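Local coordinates for putative sugar binding protein (Bacteroides vulgatus ATCC 8482, PDB 3KEZ), which probably binds sugars at the outer membrane as a SusD-family protein, delivering glycans for uptake, and carries a bound calcium ion, at residues Leu44-Tyr47 against Gly48-Gly52; Ala57-Ser60 against Thr61-Thr64; Thr64-Tyr67 against Tyr68-Asn71; Gly396-Met399 against Tyr400-Arg404; Trp433-His436 against Lys437-Leu440. All blocks are in the same frame, centred on the assembly; numbering follows the deposited sequence.

Contact 1: residues Leu44-Tyr47 against Gly48-Gly52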
loop_
_atom_site.group_PDB
_atom_site.type_symbol
_atom_site.label_atom_id
_atom_site.label_comp_id
_atom_site.label_asym_id
_atom_site.label_seq_id
_atom_site.Cartn_x
_atom_site.Cartn_y
_atom_site.Cartn_z
ATOM N N LEU A 44 -3.415 -5.041 -5.902
ATOM C CA LEU A 44 -3.023 -4.822 -4.499
ATOM C C LEU A 44 -3.039 -3.350 -4.129
ATOM O O LEU A 44 -3.235 -3.007 -2.952
ATOM C CB LEU A 44 -1.665 -5.473 -4.152
ATOM C CG LEU A 44 -1.669 -7.013 -4.316
ATOM C CD1 LEU A 44 -0.274 -7.528 -4.087
ATOM C CD2 LEU A 44 -2.646 -7.702 -3.344
ATOM N N VAL A 45 -2.956 -2.477 -5.124
ATOM C CA VAL A 45 -3.027 -1.068 -4.859
ATOM C C VAL A 45 -4.458 -0.598 -4.780
ATOM O O VAL A 45 -4.846 0.021 -3.807
ATOM C CB VAL A 45 -2.193 -0.249 -5.862
ATOM C CG1 VAL A 45 -2.162 1.228 -5.443
ATOM C CG2 VAL A 45 -0.745 -0.824 -5.894
ATOM N N TYR A 46 -5.272 -0.871 -5.799
ATOM C CA TYR A 46 -6.570 -0.256 -5.821
ATOM C C TYR A 46 -7.549 -0.778 -4.780
ATOM O O TYR A 46 -8.541 -0.115 -4.503
ATOM C CB TYR A 46 -7.204 -0.253 -7.210
ATOM C CG TYR A 46 -7.666 -1.574 -7.825
ATOM C CD1 TYR A 46 -8.700 -2.293 -7.294
ATOM C CD2 TYR A 46 -7.129 -2.011 -9.012
ATOM C CE1 TYR A 46 -9.146 -3.467 -7.901
ATOM C CE2 TYR A 46 -7.556 -3.191 -9.620
ATOM C CZ TYR A 46 -8.589 -3.887 -9.078
ATOM O OH TYR A 46 -9.043 -5.035 -9.698
ATOM N N TYR A 47 -7.306 -1.969 -4.254
ATOM C CA TYR A 47 -8.260 -2.620 -3.317
ATOM C C TYR A 47 -8.731 -1.649 -2.221
ATOM O O TYR A 47 -9.931 -1.417 -2.043
ATOM C CB TYR A 47 -7.639 -3.875 -2.699
ATOM C CG TYR A 47 -8.567 -4.664 -1.796
ATOM C CD1 TYR A 47 -9.527 -5.491 -2.318
ATOM C CD2 TYR A 47 -8.480 -4.558 -0.400
ATOM C CE1 TYR A 47 -10.391 -6.210 -1.484
ATOM C CE2 TYR A 47 -9.343 -5.252 0.426
ATOM C CZ TYR A 47 -10.261 -6.098 -0.107
ATOM O OH TYR A 47 -11.075 -6.818 0.732
ATOM N N GLY A 48 -7.783 -1.006 -1.547
ATOM C CA GLY A 48 -8.139 -0.160 -0.418
ATOM C C GLY A 48 -8.801 1.166 -0.795
ATOM O O GLY A 48 -9.283 1.901 0.094
ATOM N N ASP A 49 -8.788 1.507 -2.087
ATOM C CA ASP A 49 -9.436 2.742 -2.542
ATOM C C ASP A 49 -10.910 2.499 -2.921
ATOM O O ASP A 49 -11.808 3.190 -2.404
ATOM C CB ASP A 49 -8.680 3.359 -3.734
ATOM C CG ASP A 49 -7.359 4.019 -3.326
ATOM O OD1 ASP A 49 -7.370 5.046 -2.610
ATOM O OD2 ASP A 49 -6.300 3.547 -3.757
ATOM N N VAL A 50 -11.174 1.507 -3.784
ATOM C CA VAL A 50 -12.537 1.337 -4.297
ATOM C C VAL A 50 -13.459 0.650 -3.305
ATOM O O VAL A 50 -14.651 0.671 -3.493
ATOM C CB VAL A 50 -12.611 0.636 -5.642
ATOM C CG1 VAL A 50 -11.751 1.412 -6.641
ATOM C CG2 VAL A 50 -12.171 -0.837 -5.534
ATOM N N THR A 51 -12.896 0.031 -2.271
ATOM C CA THR A 51 -13.695 -0.449 -1.154
ATOM C C THR A 51 -13.921 0.627 -0.055
ATOM O O THR A 51 -14.551 0.355 0.978
ATOM C CB THR A 51 -13.021 -1.665 -0.500
ATOM O OG1 THR A 51 -11.750 -1.249 0.004
ATOM C CG2 THR A 51 -12.908 -2.873 -1.468
ATOM N N GLY A 52 -13.397 1.840 -0.270
ATOM C CA GLY A 52 -13.632 2.979 0.599
ATOM C C GLY A 52 -14.766 3.899 0.185
ATOM O O GLY A 52 -15.722 3.496 -0.504
HETATM O O HOH W 1 -4.975 -1.485 -1.138
#

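Contact 2: residues Ala57-Ser60 against Thr61-Thr64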
loop_
_atom_site.group_PDB
_atom_site.type_symbol
_atom_site.label_atom_id
_atom_site.label_comp_id
_atom_site.label_asym_id
_atom_site.label_seq_id
_atom_site.Cartn_x
_atom_site.Cartn_y
_atom_site.Cartn_z
ATOM N N ALA A 57 -15.699 2.518 -8.547
ATOM C CA ALA A 57 -15.756 2.075 -9.938
ATOM C C ALA A 57 -16.577 3.070 -10.735
ATOM O O ALA A 57 -17.600 3.592 -10.252
ATOM C CB ALA A 57 -16.388 0.711 -10.047
ATOM N N VAL A 58 -16.134 3.337 -11.955
ATOM C CA VAL A 58 -16.862 4.230 -12.852
ATOM C C VAL A 58 -18.180 3.603 -13.277
ATOM O O VAL A 58 -19.157 4.304 -13.540
ATOM C CB VAL A 58 -15.990 4.592 -14.063
ATOM C CG1 VAL A 58 -16.870 5.044 -15.257
ATOM C CG2 VAL A 58 -14.974 5.666 -13.636
ATOM N N SER A 59 -18.207 2.277 -13.314
ATOM C CA SER A 59 -19.421 1.532 -13.599
ATOM C C SER A 59 -19.299 0.125 -13.021
ATOM O O SER A 59 -18.214 -0.313 -12.649
ATOM C CB SER A 59 -19.668 1.465 -15.100
ATOM O OG SER A 59 -19.019 0.329 -15.637
ATOM N N SER A 60 -20.414 -0.597 -12.975
ATOM C CA SER A 60 -20.431 -1.947 -12.419
ATOM C C SER A 60 -19.622 -2.968 -13.206
ATOM O O SER A 60 -19.172 -3.965 -12.644
ATOM C CB SER A 60 -21.858 -2.440 -12.328
ATOM O OG SER A 60 -22.585 -1.625 -11.427
ATOM N N THR A 61 -19.420 -2.701 -14.491
ATOM C CA THR A 61 -18.729 -3.617 -15.397
ATOM C C THR A 61 -17.227 -3.316 -15.542
ATOM O O THR A 61 -16.521 -3.986 -16.296
ATOM C CB THR A 61 -19.411 -3.578 -16.784
ATOM O OG1 THR A 61 -19.343 -2.242 -17.324
ATOM C CG2 THR A 61 -20.886 -3.991 -16.662
ATOM N N LYS A 62 -16.731 -2.339 -14.796
ATOM C CA LYS A 62 -15.295 -2.010 -14.783
ATOM C C LYS A 62 -14.446 -3.050 -14.044
ATOM O O LYS A 62 -14.946 -3.824 -13.238
ATOM C CB LYS A 62 -15.111 -0.627 -14.162
ATOM C CG LYS A 62 -15.807 0.493 -14.940
ATOM C CD LYS A 62 -15.338 0.567 -16.388
ATOM C CE LYS A 62 -15.930 1.760 -17.104
ATOM N NZ LYS A 62 -15.217 1.960 -18.379
ATOM N N ARG A 63 -13.147 -3.074 -14.276
ATOM C CA ARG A 63 -12.319 -4.043 -13.525
ATOM C C ARG A 63 -12.509 -3.930 -12.007
ATOM O O ARG A 63 -12.397 -4.922 -11.325
ATOM C CB ARG A 63 -10.835 -3.893 -13.823
ATOM C CG ARG A 63 -10.359 -4.743 -14.976
ATOM C CD ARG A 63 -10.334 -4.017 -16.255
ATOM N NE ARG A 63 -9.836 -4.840 -17.347
ATOM C CZ ARG A 63 -10.233 -4.715 -18.615
ATOM N NH1 ARG A 63 -11.081 -3.753 -18.985
ATOM N NH2 ARG A 63 -9.741 -5.518 -19.528
ATOM N N THR A 64 -12.742 -2.717 -11.503
ATOM C CA THR A 64 -12.920 -2.452 -10.048
ATOM C C THR A 64 -14.345 -2.639 -9.538
ATOM O O THR A 64 -14.609 -2.556 -8.313
ATOM C CB THR A 64 -12.464 -1.056 -9.690
ATOM O OG1 THR A 64 -13.097 -0.091 -10.554
ATOM C CG2 THR A 64 -10.963 -0.967 -9.831
#

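Contact 3: residues Thr64-Tyr67 against Tyr68-Asn71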
loop_
_atom_site.group_PDB
_atom_site.type_symbol
_atom_site.label_atom_id
_atom_site.label_comp_id
_atom_site.label_asym_id
_atom_site.label_seq_id
_atom_site.Cartn_x
_atom_site.Cartn_y
_atom_site.Cartn_z
ATOM N N THR A 64 -12.742 -2.717 -11.503
ATOM C CA THR A 64 -12.920 -2.452 -10.048
ATOM C C THR A 64 -14.345 -2.639 -9.538
ATOM O O THR A 64 -14.609 -2.556 -8.313
ATOM C CB THR A 64 -12.464 -1.056 -9.690
ATOM O OG1 THR A 64 -13.097 -0.091 -10.554
ATOM C CG2 THR A 64 -10.963 -0.967 -9.831
ATOM N N GLY A 65 -15.253 -2.936 -10.465
ATOM C CA GLY A 65 -16.681 -2.955 -10.176
ATOM C C GLY A 65 -17.035 -3.901 -9.042
ATOM O O GLY A 65 -17.649 -3.475 -8.062
ATOM N N ASN A 66 -16.597 -5.168 -9.146
ATOM C CA ASN A 66 -16.953 -6.190 -8.149
ATOM C C ASN A 66 -16.319 -5.919 -6.758
ATOM O O ASN A 66 -16.918 -6.243 -5.718
ATOM C CB ASN A 66 -16.580 -7.568 -8.618
ATOM C CG ASN A 66 -17.523 -8.108 -9.679
ATOM O OD1 ASN A 66 -18.707 -7.748 -9.763
ATOM N ND2 ASN A 66 -16.989 -8.969 -10.507
ATOM N N TYR A 67 -15.154 -5.278 -6.740
ATOM C CA TYR A 67 -14.560 -4.817 -5.458
ATOM C C TYR A 67 -15.372 -3.678 -4.829
ATOM O O TYR A 67 -15.706 -3.741 -3.653
ATOM C CB TYR A 67 -13.114 -4.364 -5.650
ATOM C CG TYR A 67 -12.250 -5.464 -6.201
ATOM C CD1 TYR A 67 -12.189 -5.723 -7.577
ATOM C CD2 TYR A 67 -11.542 -6.298 -5.347
ATOM C CE1 TYR A 67 -11.364 -6.759 -8.079
ATOM C CE2 TYR A 67 -10.741 -7.318 -5.834
ATOM C CZ TYR A 67 -10.658 -7.542 -7.189
ATOM O OH TYR A 67 -9.868 -8.582 -7.616
ATOM N N TYR A 68 -15.651 -2.627 -5.622
ATOM C CA TYR A 68 -16.478 -1.463 -5.183
ATOM C C TYR A 68 -17.872 -1.900 -4.686
ATOM O O TYR A 68 -18.378 -1.393 -3.665
ATOM C CB TYR A 68 -16.598 -0.432 -6.329
ATOM C CG TYR A 68 -17.701 0.570 -6.169
ATOM C CD1 TYR A 68 -17.647 1.529 -5.186
ATOM C CD2 TYR A 68 -18.810 0.570 -7.024
ATOM C CE1 TYR A 68 -18.687 2.449 -5.013
ATOM C CE2 TYR A 68 -19.842 1.490 -6.868
ATOM C CZ TYR A 68 -19.785 2.412 -5.856
ATOM O OH TYR A 68 -20.803 3.342 -5.682
ATOM N N ARG A 69 -18.495 -2.826 -5.405
ATOM C CA ARG A 69 -19.837 -3.272 -5.097
ATOM C C ARG A 69 -19.896 -4.374 -4.032
ATOM O O ARG A 69 -21.007 -4.807 -3.652
ATOM C CB ARG A 69 -20.562 -3.759 -6.376
ATOM C CG ARG A 69 -20.890 -2.657 -7.346
ATOM C CD ARG A 69 -21.596 -3.112 -8.601
ATOM N NE ARG A 69 -22.779 -3.920 -8.308
ATOM C CZ ARG A 69 -23.062 -5.121 -8.817
ATOM N NH1 ARG A 69 -22.271 -5.712 -9.704
ATOM N NH2 ARG A 69 -24.181 -5.741 -8.439
ATOM N N PHE A 70 -18.733 -4.820 -3.566
ATOM C CA PHE A 70 -18.614 -5.991 -2.717
ATOM C C PHE A 70 -19.448 -7.139 -3.261
ATOM O O PHE A 70 -20.290 -7.701 -2.558
ATOM C CB PHE A 70 -19.043 -5.652 -1.290
ATOM C CG PHE A 70 -18.219 -4.601 -0.680
ATOM C CD1 PHE A 70 -16.989 -4.918 -0.112
ATOM C CD2 PHE A 70 -18.635 -3.273 -0.694
ATOM C CE1 PHE A 70 -16.223 -3.940 0.455
ATOM C CE2 PHE A 70 -17.860 -2.294 -0.144
ATOM C CZ PHE A 70 -16.658 -2.629 0.449
ATOM N N ASN A 71 -19.207 -7.472 -4.520
ATOM C CA ASN A 71 -20.036 -8.407 -5.253
ATOM C C ASN A 71 -19.445 -9.804 -5.336
ATOM O O ASN A 71 -19.968 -10.630 -6.075
ATOM C CB ASN A 71 -20.245 -7.876 -6.686
ATOM C CG ASN A 71 -21.426 -8.492 -7.369
ATOM O OD1 ASN A 71 -22.476 -8.644 -6.760
ATOM N ND2 ASN A 71 -21.273 -8.841 -8.654
HETATM O O HOH W 2 -19.831 -5.341 -10.334
#

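Contact 4: residues Gly396-Met399 against Tyr400-Arg404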
loop_
_atom_site.group_PDB
_atom_site.type_symbol
_atom_site.label_atom_id
_atom_site.label_comp_id
_atom_site.label_asym_id
_atom_site.label_seq_id
_atom_site.Cartn_x
_atom_site.Cartn_y
_atom_site.Cartn_z
ATOM N N GLY A 396 -4.079 3.241 -2.252
ATOM C CA GLY A 396 -4.479 1.979 -1.635
ATOM C C GLY A 396 -4.671 1.933 -0.133
ATOM O O GLY A 396 -4.660 0.822 0.462
ATOM N N HIS A 397 -4.919 3.097 0.471
ATOM C CA HIS A 397 -5.031 3.224 1.937
ATOM C C HIS A 397 -6.441 3.388 2.546
ATOM O O HIS A 397 -6.687 2.930 3.675
ATOM C CB HIS A 397 -4.208 4.416 2.372
ATOM C CG HIS A 397 -2.742 4.201 2.213
ATOM N ND1 HIS A 397 -1.910 3.902 3.274
ATOM C CD2 HIS A 397 -1.961 4.192 1.103
ATOM C CE1 HIS A 397 -0.678 3.736 2.827
ATOM N NE2 HIS A 397 -0.679 3.923 1.517
ATOM N N ARG A 398 -7.338 4.096 1.863
ATOM C CA ARG A 398 -8.492 4.681 2.578
ATOM C C ARG A 398 -9.358 3.673 3.352
ATOM O O ARG A 398 -9.630 3.911 4.518
ATOM C CB ARG A 398 -9.374 5.509 1.637
ATOM C CG ARG A 398 -10.614 6.147 2.261
ATOM C CD ARG A 398 -10.340 7.172 3.334
ATOM N NE ARG A 398 -11.600 7.682 3.889
ATOM C CZ ARG A 398 -11.702 8.441 4.976
ATOM N NH1 ARG A 398 -10.621 8.825 5.678
ATOM N NH2 ARG A 398 -12.897 8.804 5.384
HETATM N N MSE A 399 -9.831 2.597 2.719
HETATM C CA MSE A 399 -10.771 1.724 3.419
HETATM C C MSE A 399 -10.102 1.217 4.682
HETATM O O MSE A 399 -10.676 1.261 5.771
HETATM C CB MSE A 399 -11.259 0.579 2.545
HETATM C CG MSE A 399 -12.161 -0.390 3.259
HETATM SE SE MSE A 399 -11.187 -1.807 4.188
HETATM C CE MSE A 399 -10.407 -2.728 2.680
ATOM N N TYR A 400 -8.864 0.772 4.557
ATOM C CA TYR A 400 -8.163 0.191 5.688
ATOM C C TYR A 400 -8.027 1.187 6.849
ATOM O O TYR A 400 -8.145 0.798 8.031
ATOM C CB TYR A 400 -6.754 -0.210 5.275
ATOM C CG TYR A 400 -6.620 -1.315 4.277
ATOM C CD1 TYR A 400 -7.160 -2.581 4.531
ATOM C CD2 TYR A 400 -5.838 -1.151 3.121
ATOM C CE1 TYR A 400 -6.950 -3.640 3.625
ATOM C CE2 TYR A 400 -5.618 -2.217 2.216
ATOM C CZ TYR A 400 -6.188 -3.457 2.487
ATOM O OH TYR A 400 -5.997 -4.514 1.641
ATOM N N ASP A 401 -7.755 2.456 6.501
ATOM C CA ASP A 401 -7.546 3.494 7.510
ATOM C C ASP A 401 -8.788 3.852 8.300
ATOM O O ASP A 401 -8.710 4.196 9.480
ATOM C CB ASP A 401 -6.966 4.760 6.872
ATOM C CG ASP A 401 -5.548 4.565 6.370
ATOM O OD1 ASP A 401 -4.806 3.729 6.957
ATOM O OD2 ASP A 401 -5.175 5.244 5.364
ATOM N N VAL A 402 -9.937 3.811 7.651
ATOM C CA VAL A 402 -11.179 3.964 8.375
ATOM C C VAL A 402 -11.438 2.714 9.255
ATOM O O VAL A 402 -11.638 2.817 10.503
ATOM C CB VAL A 402 -12.341 4.160 7.383
ATOM C CG1 VAL A 402 -13.655 4.306 8.146
ATOM C CG2 VAL A 402 -12.089 5.418 6.537
ATOM N N ILE A 403 -11.387 1.557 8.619
ATOM C CA ILE A 403 -11.848 0.314 9.222
ATOM C C ILE A 403 -10.948 -0.063 10.420
ATOM O O ILE A 403 -11.446 -0.515 11.448
ATOM C CB ILE A 403 -11.922 -0.834 8.191
ATOM C CG1 ILE A 403 -13.063 -0.617 7.180
ATOM C CG2 ILE A 403 -12.064 -2.198 8.907
ATOM C CD1 ILE A 403 -14.530 -0.583 7.782
ATOM N N ARG A 404 -9.641 0.174 10.294
ATOM C CA ARG A 404 -8.674 -0.252 11.311
ATOM C C ARG A 404 -8.854 0.488 12.609
ATOM O O ARG A 404 -8.416 0.041 13.687
ATOM C CB ARG A 404 -7.240 -0.071 10.795
ATOM C CG ARG A 404 -6.705 1.363 10.723
ATOM C CD ARG A 404 -5.321 1.335 10.068
ATOM N NE ARG A 404 -4.861 2.641 9.599
ATOM C CZ ARG A 404 -4.363 3.617 10.366
ATOM N NH1 ARG A 404 -4.360 3.530 11.686
ATOM N NH2 ARG A 404 -3.997 4.755 9.794
HETATM O O HOH W 3 -2.965 2.423 5.505
#

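Contact 5: residues Trp433-His436 against Lys437-Leu440. With PO4 (phosphate ion), chain D.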
loop_
_atom_site.group_PDB
_atom_site.type_symbol
_atom_site.label_atom_id
_atom_site.label_comp_id
_atom_site.label_asym_id
_atom_site.label_seq_id
_atom_site.Cartn_x
_atom_site.Cartn_y
_atom_site.Cartn_z
ATOM N N TRP A 433 -16.047 -2.756 10.653
ATOM C CA TRP A 433 -15.337 -4.034 10.749
ATOM C C TRP A 433 -16.219 -5.246 11.064
ATOM O O TRP A 433 -15.704 -6.366 11.161
ATOM C CB TRP A 433 -14.136 -3.921 11.696
ATOM C CG TRP A 433 -14.445 -3.581 13.158
ATOM C CD1 TRP A 433 -15.599 -3.834 13.860
ATOM C CD2 TRP A 433 -13.537 -2.993 14.086
ATOM N NE1 TRP A 433 -15.474 -3.397 15.165
ATOM C CE2 TRP A 433 -14.212 -2.870 15.320
ATOM C CE3 TRP A 433 -12.223 -2.525 13.983
ATOM C CZ2 TRP A 433 -13.604 -2.324 16.432
ATOM C CZ3 TRP A 433 -11.619 -1.997 15.089
ATOM C CH2 TRP A 433 -12.300 -1.888 16.293
ATOM N N ASN A 434 -17.537 -5.035 11.157
ATOM C CA ASN A 434 -18.464 -6.140 11.292
ATOM C C ASN A 434 -18.981 -6.584 9.942
ATOM O O ASN A 434 -19.671 -7.571 9.879
ATOM C CB ASN A 434 -19.622 -5.789 12.228
ATOM C CG ASN A 434 -19.151 -5.512 13.638
ATOM O OD1 ASN A 434 -18.592 -6.391 14.271
ATOM N ND2 ASN A 434 -19.336 -4.276 14.118
ATOM N N PHE A 435 -18.682 -5.841 8.875
ATOM C CA PHE A 435 -19.209 -6.190 7.546
ATOM C C PHE A 435 -18.322 -7.309 6.985
ATOM O O PHE A 435 -17.112 -7.133 6.849
ATOM C CB PHE A 435 -19.159 -4.953 6.661
ATOM C CG PHE A 435 -19.592 -5.159 5.241
ATOM C CD1 PHE A 435 -20.696 -5.932 4.920
ATOM C CD2 PHE A 435 -18.909 -4.500 4.225
ATOM C CE1 PHE A 435 -21.097 -6.066 3.590
ATOM C CE2 PHE A 435 -19.303 -4.620 2.905
ATOM C CZ PHE A 435 -20.405 -5.387 2.589
ATOM N N HIS A 436 -18.920 -8.451 6.667
ATOM C CA HIS A 436 -18.131 -9.640 6.356
ATOM C C HIS A 436 -17.434 -9.519 5.041
ATOM O O HIS A 436 -16.425 -10.189 4.817
ATOM C CB HIS A 436 -18.967 -10.898 6.418
ATOM C CG HIS A 436 -19.860 -11.118 5.228
ATOM N ND1 HIS A 436 -21.054 -10.448 5.061
ATOM C CD2 HIS A 436 -19.767 -11.983 4.185
ATOM C CE1 HIS A 436 -21.653 -10.878 3.960
ATOM N NE2 HIS A 436 -20.893 -11.809 3.405
ATOM N N LYS A 437 -17.901 -8.605 4.192
ATOM C CA LYS A 437 -17.325 -8.471 2.858
ATOM C C LYS A 437 -16.190 -7.467 2.787
ATOM O O LYS A 437 -15.641 -7.282 1.719
ATOM C CB LYS A 437 -18.391 -8.174 1.799
ATOM C CG LYS A 437 -19.471 -9.224 1.784
ATOM C CD LYS A 437 -20.401 -9.187 0.556
ATOM C CE LYS A 437 -19.909 -10.160 -0.538
ATOM N NZ LYS A 437 -20.804 -10.214 -1.750
ATOM N N ILE A 438 -15.780 -6.856 3.907
ATOM C CA ILE A 438 -14.543 -6.082 3.879
ATOM C C ILE A 438 -13.332 -7.013 3.706
ATOM O O ILE A 438 -12.228 -6.546 3.398
ATOM C CB ILE A 438 -14.263 -5.196 5.135
ATOM C CG1 ILE A 438 -14.374 -6.041 6.401
ATOM C CG2 ILE A 438 -15.083 -3.917 5.119
ATOM C CD1 ILE A 438 -13.527 -5.547 7.508
ATOM N N LEU A 439 -13.547 -8.318 3.941
ATOM C CA LEU A 439 -12.566 -9.373 3.656
ATOM C C LEU A 439 -12.903 -10.080 2.341
ATOM O O LEU A 439 -14.055 -10.446 2.120
ATOM C CB LEU A 439 -12.561 -10.442 4.768
ATOM C CG LEU A 439 -12.489 -9.892 6.182
ATOM C CD1 LEU A 439 -12.440 -11.014 7.207
ATOM C CD2 LEU A 439 -11.279 -8.910 6.355
ATOM N N LEU A 440 -11.907 -10.286 1.472
ATOM C CA LEU A 440 -12.129 -11.187 0.331
ATOM C C LEU A 440 -12.367 -12.596 0.893
ATOM O O LEU A 440 -11.810 -12.972 1.944
ATOM C CB LEU A 440 -10.958 -11.191 -0.692
ATOM C CG LEU A 440 -10.723 -9.966 -1.600
ATOM C CD1 LEU A 440 -9.527 -10.160 -2.543
ATOM C CD2 LEU A 440 -11.951 -9.611 -2.422
HETATM P P PO4 D . -22.715 -8.588 7.974
HETATM O O1 PO4 D . -22.789 -9.926 8.639
HETATM O O2 PO4 D . -24.010 -8.184 7.323
HETATM O O3 PO4 D . -22.395 -7.534 9.024
HETATM O O4 PO4 D . -21.652 -8.699 6.918
#

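Contact 1: residues Leu44-Tyr47 against Gly48-Gly52
Tyr47 and Thr51 meet across the last turn of helix 43-50, a short and kinked helix in this SusD-family protein, with Tyr46 completing the set one residue earlier. The carbonyl of Tyr47 no longer has a strong helical donor: the amide of Thr51 reaches it only through a weak bond of 3.3 Å from Thr51 N to Tyr47 O. The hydroxyl makes up for this, giving a 2.7 Å bond from Thr51 OG1 to Tyr47 O. With OG1 lying between the backbone N and the carbonyl carbon (chi1 62°), the threonine folds back on its own helix, while its methyl CG2 rests over one face of the Tyr47 ring, toward the rim. A valine here has no hydroxyl and would probably leave the buried Tyr47 carbonyl with little more than the weak amide bond. Tyr46 O is better served, taking both Val50 N, 3.2 Å away and almost straight, and Asp49 N at 2.9 Å from above the carbonyl plane. Gly48 gives its amide to a water that also bonds Leu44 O, bridging the kink. Outside the turn, the Tyr47 hydroxyl bonds Ile438 O, and Asp49 OD1 takes the amide of Ala394, so the tyrosine hydroxyl and one carboxylate oxygen are each paired. One residue earlier along the helix, the Tyr46 ring touches Val50, its CD1 4.2 Å from Val50 CG2.

Contact 2: residues Ala57-Ser60 against Thr61-Thr64
Ser59 OG accepts the amide of Thr61, Thr61 N to Ser59 OG measuring 3.3 Å with a bent N-H...O angle of 142°. The same oxygen lies 3.1 Å from Thr61 OG1, and the aliphatic chain of Lys62 runs past it, with Lys62 CG 3.3 Å from Ser59 OG. Serine suits the place because its hydroxyl is short enough to turn back over the loop: chi1 of 89° sets OG between the backbone N and the carbonyl carbon, within reach of the amide two residues on. Residues Ser59 to Lys62 form a type I beta turn in the loop that joins strand 55-57 to helix 65-68. The bond that closes it, from Lys62 N to Ser59 O, is weak at 3.3 Å, although nearly straight. Lys62 bends at chi2 and extends beyond it, so its methylenes can lie across Val58, with Lys62 CE 3.9 Å from Val58 CG1, before its ammonium group bonds the carbonyl of Tyr281. At the base of the loop the small methyl of Ala57 meets Thr64, Ala57 CB approaching Thr64 OG1 to 3.4 Å, while that hydroxyl is bonded to Asp283. With long or bent bonds inside the turn and stronger polar partners beyond it, the shape of this loop probably depends as much on its neighbours as on its own bonds.

Contact 3: residues Thr64-Tyr67 against Tyr68-Asn71
The Asn66 side chain crosses that of Asn71, their amide planes turned 39° apart, and Asn71 ND2 gives a 3.0 Å bond to Asn66 OD1. The donor sits above the carbonyl plane of Asn66, whereas the acceptor lies close to the amide plane of Asn71. Swung away from its backbone N (chi1 -161°), the Asn71 amide is carried back over the helix end. A water lies between Asn66 OD1 and the edge of the Arg69 guanidinium, linking the two residues. In the backbone that carries these side chains, the short helix 65-68 ends in a Schellman motif. Phe70 takes positive phi, Asn71 N bonds Asn66 O at 2.9 Å and in the carbonyl plane, and Phe70 N bonds Tyr67 O at 3.2 Å. The reversal brings the Phe70 ring over Tyr67 O, which stands 3.9 Å above the centre of one face. Tyr67 meets the Tyr46 ring edge-to-face, while the Tyr68 hydroxyl bonds His424.

Contact 4: residues Gly396-Met399 against Tyr400-Arg404
Selenomethionine Met399 bends twice, at chi2 and chi3, to bring its terminal methyl against the ring of the very next residue. Its CE stands 4.1 Å from the centroid of the Tyr400 ring in an off-centre CH-pi contact, while the selenium approaches obliquely. The long flexible chain serves a second neighbour too, Met399 SE lying 3.7 Å from Ile403 CG1. On another side Val402 CG2 sits over the centre of the Arg398 guanidinium, 3.4 Å from Arg398 CZ, and leaves its rim to polar partners: Arg398 NE makes a salt bridge with Asp53. Asp401 OD1 is gripped side-on by Arg404, with Arg404 NE at 2.9 Å and Arg404 NH2 at 3.1 Å, and accepts a hydrogen bond from a water that also bonds His397 ND1. Its other oxygen, OD2, pairs with Arg388, so two arginines probably offset the charge of the buried carboxylate. Backbone bonds from Asp401, Val402 and Ile403 back to His397, Arg398 and Met399 make this the regular i to i+4 pattern of alpha-helix 398-403, with Met399 a Met-aromatic partner of Tyr400.

Contact 5: residues Trp433-His436 against Lys437-Leu440
Lys437 packs its methylenes against two rings: CB lies over the Phe435 face, 3.9 Å from the ring centroid, and CG over the His436 ring, 3.5 Å from its centroid. Phe435 reaches the lysine because its ring swings away from the backbone N (chi1 177°). Ile438 tightens this inner side, with Ile438 CG2 4.0 Å from Phe435 CD2, and a 3.2 Å bond from Ile438 N to Phe435 O holds the turn. Were the Phe435 ring cut back to an alanine, a gap would probably open beside the lysine methylenes and Phe70 would lose one of its edge-to-face ring partners. The outer side is polar, and an ion meets the histidine N-H groups there. This phosphate, probably from the crystallisation liquor, accepts through one oxygen from both His436 N (2.8 Å to O4) and His436 ND1 (2.6 Å to O4), the latter bond at the ring edge. Lys437 NZ turns instead to the carbonyls of Phe70 and Phe72. The loop thus pairs apolar methylenes with aromatic faces, while its histidine presents two N-H groups that suit an anion.

In the fold
Contacts 1 and 4 are buried near the centre of the folded chain. Each lies within one short helix and its ends, 43-50 and 398-403, and these helices, far apart in sequence, touch: Gly48 O probably accepts the amide of Met399. Contact 4 sets its buried charges in salt bridges, whereas contact 1 is mostly backbone carbonyls met by amides and one hydroxyl. Contacts 2 and 3 share Thr64 and lie farther out: the former is a partly exposed turn with long bonds, the latter a firmly bonded helix end. Contact 5, also partly exposed, touches contacts 1, 3 and 4, the last through Trp433 against Ile403.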